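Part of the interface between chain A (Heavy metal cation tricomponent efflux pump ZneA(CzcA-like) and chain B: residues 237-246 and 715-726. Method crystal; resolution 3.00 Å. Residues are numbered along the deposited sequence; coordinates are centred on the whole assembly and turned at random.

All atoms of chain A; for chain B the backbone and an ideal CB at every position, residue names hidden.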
ATOM      1  N   ASP A 237      30.507  40.722 -10.149  1.00 78.26           N
ATOM      2  CA  ASP A 237      31.237  41.802  -9.496  1.00 79.89           C
ATOM      3  C   ASP A 237      31.049  41.732  -7.985  1.00 75.00           C
ATOM      4  O   ASP A 237      31.881  42.218  -7.222  1.00 79.84           O
ATOM      5  CB  ASP A 237      30.812  43.169 -10.033  1.00 86.82           C
ATOM      6  CG  ASP A 237      31.949  44.176 -10.027  1.00 98.85           C
ATOM      7  OD1 ASP A 237      32.082  44.929 -11.017  1.00106.28           O
ATOM      8  OD2 ASP A 237      32.716  44.210  -9.039  1.00 97.62           O
ATOM      9  N   ASP A 238      29.951  41.115  -7.555  1.00 66.41           N
ATOM     10  CA  ASP A 238      29.736  40.866  -6.138  1.00 68.83           C
ATOM     11  C   ASP A 238      30.669  39.740  -5.715  1.00 78.73           C
ATOM     12  O   ASP A 238      30.905  39.521  -4.527  1.00 87.08           O
ATOM     13  CB  ASP A 238      28.281  40.469  -5.864  1.00 74.15           C
ATOM     14  CG  ASP A 238      27.276  41.485  -6.394  1.00 77.02           C
ATOM     15  OD1 ASP A 238      27.616  42.233  -7.340  1.00 88.68           O
ATOM     16  OD2 ASP A 238      26.138  41.530  -5.865  1.00 55.72           O
ATOM     17  N   LEU A 239      31.201  39.031  -6.706  1.00 76.39           N
ATOM     18  CA  LEU A 239      32.054  37.872  -6.474  1.00 71.93           C
ATOM     19  C   LEU A 239      33.535  38.226  -6.476  1.00 81.17           C
ATOM     20  O   LEU A 239      34.283  37.798  -5.598  1.00 65.01           O
ATOM     21  CB  LEU A 239      31.798  36.812  -7.544  1.00 62.03           C
ATOM     22  CG  LEU A 239      32.736  35.604  -7.536  1.00 49.84           C
ATOM     23  CD1 LEU A 239      32.589  34.830  -6.241  1.00 47.63           C
ATOM     24  CD2 LEU A 239      32.461  34.707  -8.729  1.00 48.13           C
ATOM     25  N   GLY A 240      33.956  38.994  -7.475  1.00109.37           N
ATOM     26  CA  GLY A 240      35.357  39.340  -7.639  1.00124.29           C
ATOM     27  C   GLY A 240      35.918  40.155  -6.490  1.00124.17           C
ATOM     28  O   GLY A 240      37.131  40.188  -6.265  1.00140.41           O
ATOM     29  N   ASN A 241      35.030  40.812  -5.753  1.00 94.66           N
ATOM     30  CA  ASN A 241      35.435  41.655  -4.641  1.00 74.37           C
ATOM     31  C   ASN A 241      35.256  40.974  -3.288  1.00 62.34           C
ATOM     32  O   ASN A 241      34.610  41.517  -2.390  1.00 55.88           O
ATOM     33  CB  ASN A 241      34.659  42.970  -4.677  1.00 76.56           C
ATOM     34  CG  ASN A 241      34.626  43.582  -6.060  1.00 81.60           C
ATOM     35  OD1 ASN A 241      34.836  42.892  -7.059  1.00 86.58           O
ATOM     36  ND2 ASN A 241      34.366  44.880  -6.128  1.00 77.31           N
ATOM     37  N   ILE A 242      35.831  39.783  -3.147  1.00 65.48           N
ATOM     38  CA  ILE A 242      35.783  39.049  -1.885  1.00 79.21           C
ATOM     39  C   ILE A 242      37.196  38.856  -1.326  1.00 84.53           C
ATOM     40  O   ILE A 242      38.141  38.598  -2.074  1.00 87.17           O
ATOM     41  CB  ILE A 242      35.064  37.691  -2.045  1.00 83.22           C
ATOM     42  CG1 ILE A 242      33.645  37.908  -2.572  1.00 86.24           C
ATOM     43  CG2 ILE A 242      35.018  36.940  -0.720  1.00 86.97           C
ATOM     44  CD1 ILE A 242      32.875  36.628  -2.814  1.00 86.69           C
ATOM     45  N   VAL A 243      37.337  38.996  -0.011  1.00 84.87           N
ATOM     46  CA  VAL A 243      38.657  38.969   0.613  1.00 86.86           C
ATOM     47  C   VAL A 243      38.800  37.892   1.689  1.00 85.87           C
ATOM     48  O   VAL A 243      37.841  37.561   2.388  1.00 66.21           O
ATOM     49  CB  VAL A 243      39.019  40.347   1.219  1.00 81.51           C
ATOM     50  CG1 VAL A 243      39.215  41.381   0.117  1.00 49.62           C
ATOM     51  CG2 VAL A 243      37.947  40.798   2.204  1.00 77.17           C
ATOM     52  N   VAL A 244      40.006  37.345   1.806  1.00103.24           N
ATOM     53  CA  VAL A 244      40.326  36.416   2.881  1.00108.92           C
ATOM     54  C   VAL A 244      41.538  36.928   3.651  1.00122.39           C
ATOM     55  O   VAL A 244      41.674  36.684   4.849  1.00138.24           O
ATOM     56  CB  VAL A 244      40.619  34.994   2.355  1.00 95.17           C
ATOM     57  CG1 VAL A 244      40.710  34.009   3.512  1.00 81.14           C
ATOM     58  CG2 VAL A 244      39.543  34.555   1.368  1.00 99.29           C
ATOM     59  N   THR A 245      42.418  37.648   2.961  1.00110.12           N
ATOM     60  CA  THR A 245      43.614  38.183   3.605  1.00103.90           C
ATOM     61  C   THR A 245      43.963  39.596   3.141  1.00106.85           C
ATOM     62  O   THR A 245      43.644  39.993   2.019  1.00 99.62           O
ATOM     63  CB  THR A 245      44.832  37.265   3.386  1.00 96.39           C
ATOM     64  OG1 THR A 245      45.978  37.827   4.039  1.00101.92           O
ATOM     65  CG2 THR A 245      45.122  37.108   1.903  1.00 87.19           C
ATOM     66  N   GLN A 246      44.625  40.345   4.019  1.00116.24           N
ATOM     67  CA  GLN A 246      45.071  41.701   3.710  1.00119.97           C
ATOM     68  C   GLN A 246      46.486  41.948   4.220  1.00121.74           C
ATOM     69  O   GLN A 246      46.717  42.008   5.428  1.00124.93           O
ATOM     70  CB  GLN A 246      44.111  42.735   4.304  1.00120.58           C
ATOM     71  CG  GLN A 246      42.815  42.903   3.527  1.00113.41           C
ATOM     72  CD  GLN A 246      43.031  43.534   2.164  1.00109.47           C
ATOM     73  OE1 GLN A 246      42.240  43.331   1.242  1.00103.82           O
ATOM     74  NE2 GLN A 246      44.101  44.311   2.031  1.00111.70           N
TER
ATOM     75  N   UNK B 715      27.393  46.564   1.904  1.00 68.30           N
ATOM     76  CA  UNK B 715      28.263  47.092   0.860  1.00 62.41           C
ATOM     77  C   UNK B 715      29.489  46.193   0.728  1.00 70.58           C
ATOM     78  O   UNK B 715      30.312  46.108   1.645  1.00 71.15           O
ATOM     79  CB  UNK B 715      28.675  48.533   1.166  1.00 62.41           C
ATOM     80  N   UNK B 716      29.603  45.514  -0.409  1.00 68.04           N
ATOM     81  CA  UNK B 716      30.728  44.618  -0.655  1.00 66.34           C
ATOM     82  C   UNK B 716      32.060  45.364  -0.644  1.00 65.41           C
ATOM     83  O   UNK B 716      32.923  45.090   0.188  1.00 54.05           O
ATOM     84  CB  UNK B 716      30.545  43.900  -1.993  1.00 66.34           C
ATOM     85  N   UNK B 717      32.203  46.316  -1.562  1.00 67.12           N
ATOM     86  CA  UNK B 717      33.430  47.095  -1.717  1.00 65.16           C
ATOM     87  C   UNK B 717      33.941  47.723  -0.417  1.00 61.58           C
ATOM     88  O   UNK B 717      35.148  47.893  -0.235  1.00 63.92           O
ATOM     89  CB  UNK B 717      33.198  48.200  -2.750  1.00 65.16           C
ATOM     90  N   UNK B 718      33.028  48.074   0.482  1.00 49.59           N
ATOM     91  CA  UNK B 718      33.425  48.633   1.765  1.00 46.88           C
ATOM     92  C   UNK B 718      34.099  47.577   2.631  1.00 58.70           C
ATOM     93  O   UNK B 718      35.257  47.734   3.015  1.00 60.22           O
ATOM     94  CB  UNK B 718      32.212  49.219   2.491  1.00 46.88           C
ATOM     95  N   UNK B 719      33.379  46.491   2.917  1.00 58.66           N
ATOM     96  CA  UNK B 719      33.913  45.404   3.743  1.00 52.21           C
ATOM     97  C   UNK B 719      35.144  44.783   3.096  1.00 53.03           C
ATOM     98  O   UNK B 719      35.923  44.090   3.753  1.00 53.96           O
ATOM     99  CB  UNK B 719      32.846  44.332   3.975  1.00 52.21           C
ATOM    100  N   UNK B 720      35.305  45.035   1.800  1.00 43.47           N
ATOM    101  CA  UNK B 720      36.487  44.624   1.065  1.00 45.82           C
ATOM    102  C   UNK B 720      37.627  45.561   1.415  1.00 60.81           C
ATOM    103  O   UNK B 720      38.697  45.116   1.823  1.00 76.77           O
ATOM    104  CB  UNK B 720      36.228  44.613  -0.443  1.00 45.82           C
ATOM    105  N   UNK B 721      37.382  46.863   1.270  1.00 56.42           N
ATOM    106  CA  UNK B 721      38.373  47.885   1.601  1.00 51.73           C
ATOM    107  C   UNK B 721      38.465  48.119   3.105  1.00 46.16           C
ATOM    108  O   UNK B 721      39.098  49.082   3.552  1.00 38.61           O
ATOM    109  CB  UNK B 721      38.034  49.197   0.891  1.00 51.73           C
ATOM    110  N   UNK B 722      37.822  47.235   3.870  1.00 36.27           N
ATOM    111  CA  UNK B 722      37.858  47.273   5.326  1.00 37.06           C
ATOM    112  C   UNK B 722      38.219  45.907   5.900  1.00 51.15           C
ATOM    113  O   UNK B 722      38.350  45.749   7.115  1.00 59.70           O
ATOM    114  CB  UNK B 722      36.510  47.739   5.880  1.00 37.06           C
ATOM    115  N   UNK B 723      38.369  44.921   5.020  1.00 48.12           N
ATOM    116  CA  UNK B 723      38.724  43.576   5.436  1.00 43.37           C
ATOM    117  C   UNK B 723      37.698  42.949   6.358  1.00 53.81           C
ATOM    118  O   UNK B 723      37.967  42.738   7.540  1.00 59.53           O
ATOM    119  CB  UNK B 723      40.089  43.591   6.127  1.00 43.37           C
ATOM    120  N   UNK B 724      36.520  42.651   5.816  1.00 62.35           N
ATOM    121  CA  UNK B 724      35.423  42.062   6.588  1.00 65.45           C
ATOM    122  C   UNK B 724      34.584  41.141   5.704  1.00 61.20           C
ATOM    123  O   UNK B 724      34.361  41.438   4.526  1.00 60.50           O
ATOM    124  CB  UNK B 724      34.545  43.157   7.197  1.00 65.45           C
ATOM    125  N   UNK B 725      34.136  40.019   6.268  1.00 51.47           N
ATOM    126  CA  UNK B 725      33.275  39.086   5.546  1.00 55.46           C
ATOM    127  C   UNK B 725      31.789  39.310   5.819  1.00 49.88           C
ATOM    128  O   UNK B 725      31.392  39.561   6.953  1.00 48.82           O
ATOM    129  CB  UNK B 725      33.650  37.649   5.915  1.00 55.46           C
ATOM    130  N   UNK B 726      30.970  39.210   4.775  1.00 41.99           N
ATOM    131  CA  UNK B 726      29.534  39.430   4.920  1.00 44.22           C
ATOM    132  C   UNK B 726      28.923  38.348   5.807  1.00 49.51           C
ATOM    133  O   UNK B 726      27.854  38.534   6.393  1.00 58.70           O
ATOM    134  CB  UNK B 726      28.850  39.449   3.552  1.00 44.22           C
TER

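Position 715 stands just before a helix, and its ideal CB has nothing of this stretch of chain A within 5.5 Å. Local rules govern such a site, and Asp, Asn, Ser or Thr would suit it as a cap. The deposited Asp715(B) does this: its OD1 accepts from the backbone N of position 718 at 2.7 Å.

Position 716 begins the helix with CA-to-CB pointing toward chain A. The ideal CB lies 4.7 Å from Asn241(A) O and 5.1 Å from Asp238(A) O, so the site looks onto backbone acceptors beside an acidic residue. A long donor, Arg or Lys, fits well; Gln could also serve. The residue is Arg716(B), covered more than any other in its stretch. Its NH2 gives a weak hydrogen bond to Asp238(A) O at 2.7 Å, the N-H...O angle being only 119°. The carbonyl meets the guanidinium at its edge, near its plane, and Asp238(A) CB packs 3.3 Å from Arg716(B) NH2.

Position 717 points sideways, with Asn241(A) nearby; small or polar residues would be accepted, and it is Ala717(B). Position 718 is out of reach and 719 points sideways, its CB without a close neighbour, so this stretch of chain A restricts neither side chain; both are alanine, a good helix former. Ala719(B) O lies 4.2 Å from Val243(A) CG2.

Position 720 is tighter. Its ideal CB sits 4.0 Å from Asn241(A) O and 4.4 Å from Val243(A) CG1, which favours something small; Ala suits the apolar neighbour, and Ser could put its hydroxyl near the carbonyl. Ala720(B) packs its CB 4.5 Å from Val243(A) CG1, while its O lies 4.1 Å from that same CG1. The contact thus uses backbone as well as side chain.

Positions 721 and 722 point away from chain A and leave the choice wide; they hold Arg721(B) and Leu722(B).

Position 723 has phi/psi of 61/69, and positive phi by itself favours glycine, though Asn could be considered. An ideal CB would come 3.8 Å from Gln246(A) CG, a close but not impossible approach. The residue is Gly723(B), and Val243(A) CG2 lies 4.3 Å from its CA.

Position 724 points away with extended angles, suiting a beta-branched residue; Ile724(B) meets chain A through its backbone, its N 4.3 Å from Val243(A) CG2.

Position 725 points sideways, its ideal CB 5.5 Å from Val243(A) O, and precedes a helix. Asn or Ser could offer a donor toward that carbonyl; Asp would suit capping alone. Asn725(B) makes no capping bond; its end turns nearer to chain A, but OD1 and Val243(A) O, 3.4 Å apart, are both acceptors and form no hydrogen bond.

Position 726 is out of reach of this stretch, which leaves the choice open; it is Val726(B).

Chain B, residues 715-726: DRAAAARLGINV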
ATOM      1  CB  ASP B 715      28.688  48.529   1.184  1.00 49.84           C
ATOM      2  CG  ASP B 715      29.407  49.202   0.030  1.00 58.28           C
ATOM      3  OD1 ASP B 715      30.585  48.876  -0.216  1.00 52.68           O
ATOM      4  OD2 ASP B 715      28.798  50.069  -0.630  1.00 74.97           O
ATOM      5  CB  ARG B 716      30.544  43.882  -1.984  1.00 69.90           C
ATOM      6  CG  ARG B 716      29.622  42.680  -1.892  1.00 75.63           C
ATOM      7  CD  ARG B 716      30.326  41.500  -1.236  1.00 77.46           C
ATOM      8  NE  ARG B 716      29.381  40.530  -0.693  1.00 71.22           N
ATOM      9  CZ  ARG B 716      28.730  39.630  -1.419  1.00 68.56           C
ATOM     10  NH1 ARG B 716      27.888  38.789  -0.834  1.00 69.75           N
ATOM     11  NH2 ARG B 716      28.914  39.578  -2.731  1.00 67.79           N
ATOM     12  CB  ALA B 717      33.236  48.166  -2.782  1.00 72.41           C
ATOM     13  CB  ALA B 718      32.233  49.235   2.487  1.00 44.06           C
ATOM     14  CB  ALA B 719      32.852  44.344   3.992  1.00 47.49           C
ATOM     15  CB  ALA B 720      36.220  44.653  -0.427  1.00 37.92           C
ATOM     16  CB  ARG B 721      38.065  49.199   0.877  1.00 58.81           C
ATOM     17  CG  ARG B 721      38.310  49.146  -0.624  1.00 74.41           C
ATOM     18  CD  ARG B 721      38.023  50.482  -1.296  1.00 84.65           C
ATOM     19  NE  ARG B 721      38.496  50.513  -2.680  1.00 88.99           N
ATOM     20  CZ  ARG B 721      37.740  50.246  -3.742  1.00 85.33           C
ATOM     21  NH1 ARG B 721      38.263  50.300  -4.960  1.00 81.61           N
ATOM     22  NH2 ARG B 721      36.462  49.929  -3.587  1.00 86.20           N
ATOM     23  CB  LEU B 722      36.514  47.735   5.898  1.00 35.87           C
ATOM     24  CG  LEU B 722      36.353  49.227   6.208  1.00 44.36           C
ATOM     25  CD1 LEU B 722      36.171  50.042   4.944  1.00 50.12           C
ATOM     26  CD2 LEU B 722      35.197  49.461   7.160  1.00 41.09           C
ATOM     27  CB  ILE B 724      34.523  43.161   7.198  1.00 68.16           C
ATOM     28  CG1 ILE B 724      35.155  43.728   8.466  1.00 67.73           C
ATOM     29  CG2 ILE B 724      33.137  42.633   7.530  1.00 69.27           C
ATOM     30  CD1 ILE B 724      34.545  45.027   8.904  1.00 70.50           C
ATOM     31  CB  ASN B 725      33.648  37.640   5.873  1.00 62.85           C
ATOM     32  CG  ASN B 725      34.940  37.213   5.216  1.00 69.83           C
ATOM     33  OD1 ASN B 725      35.922  37.953   5.208  1.00 79.12           O
ATOM     34  ND2 ASN B 725      34.942  36.016   4.645  1.00 69.00           N
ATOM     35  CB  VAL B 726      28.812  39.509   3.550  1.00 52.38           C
ATOM     36  CG1 VAL B 726      29.829  39.665   2.421  1.00 30.96           C
ATOM     37  CG2 VAL B 726      27.920  38.289   3.318  1.00 58.05           C
TER
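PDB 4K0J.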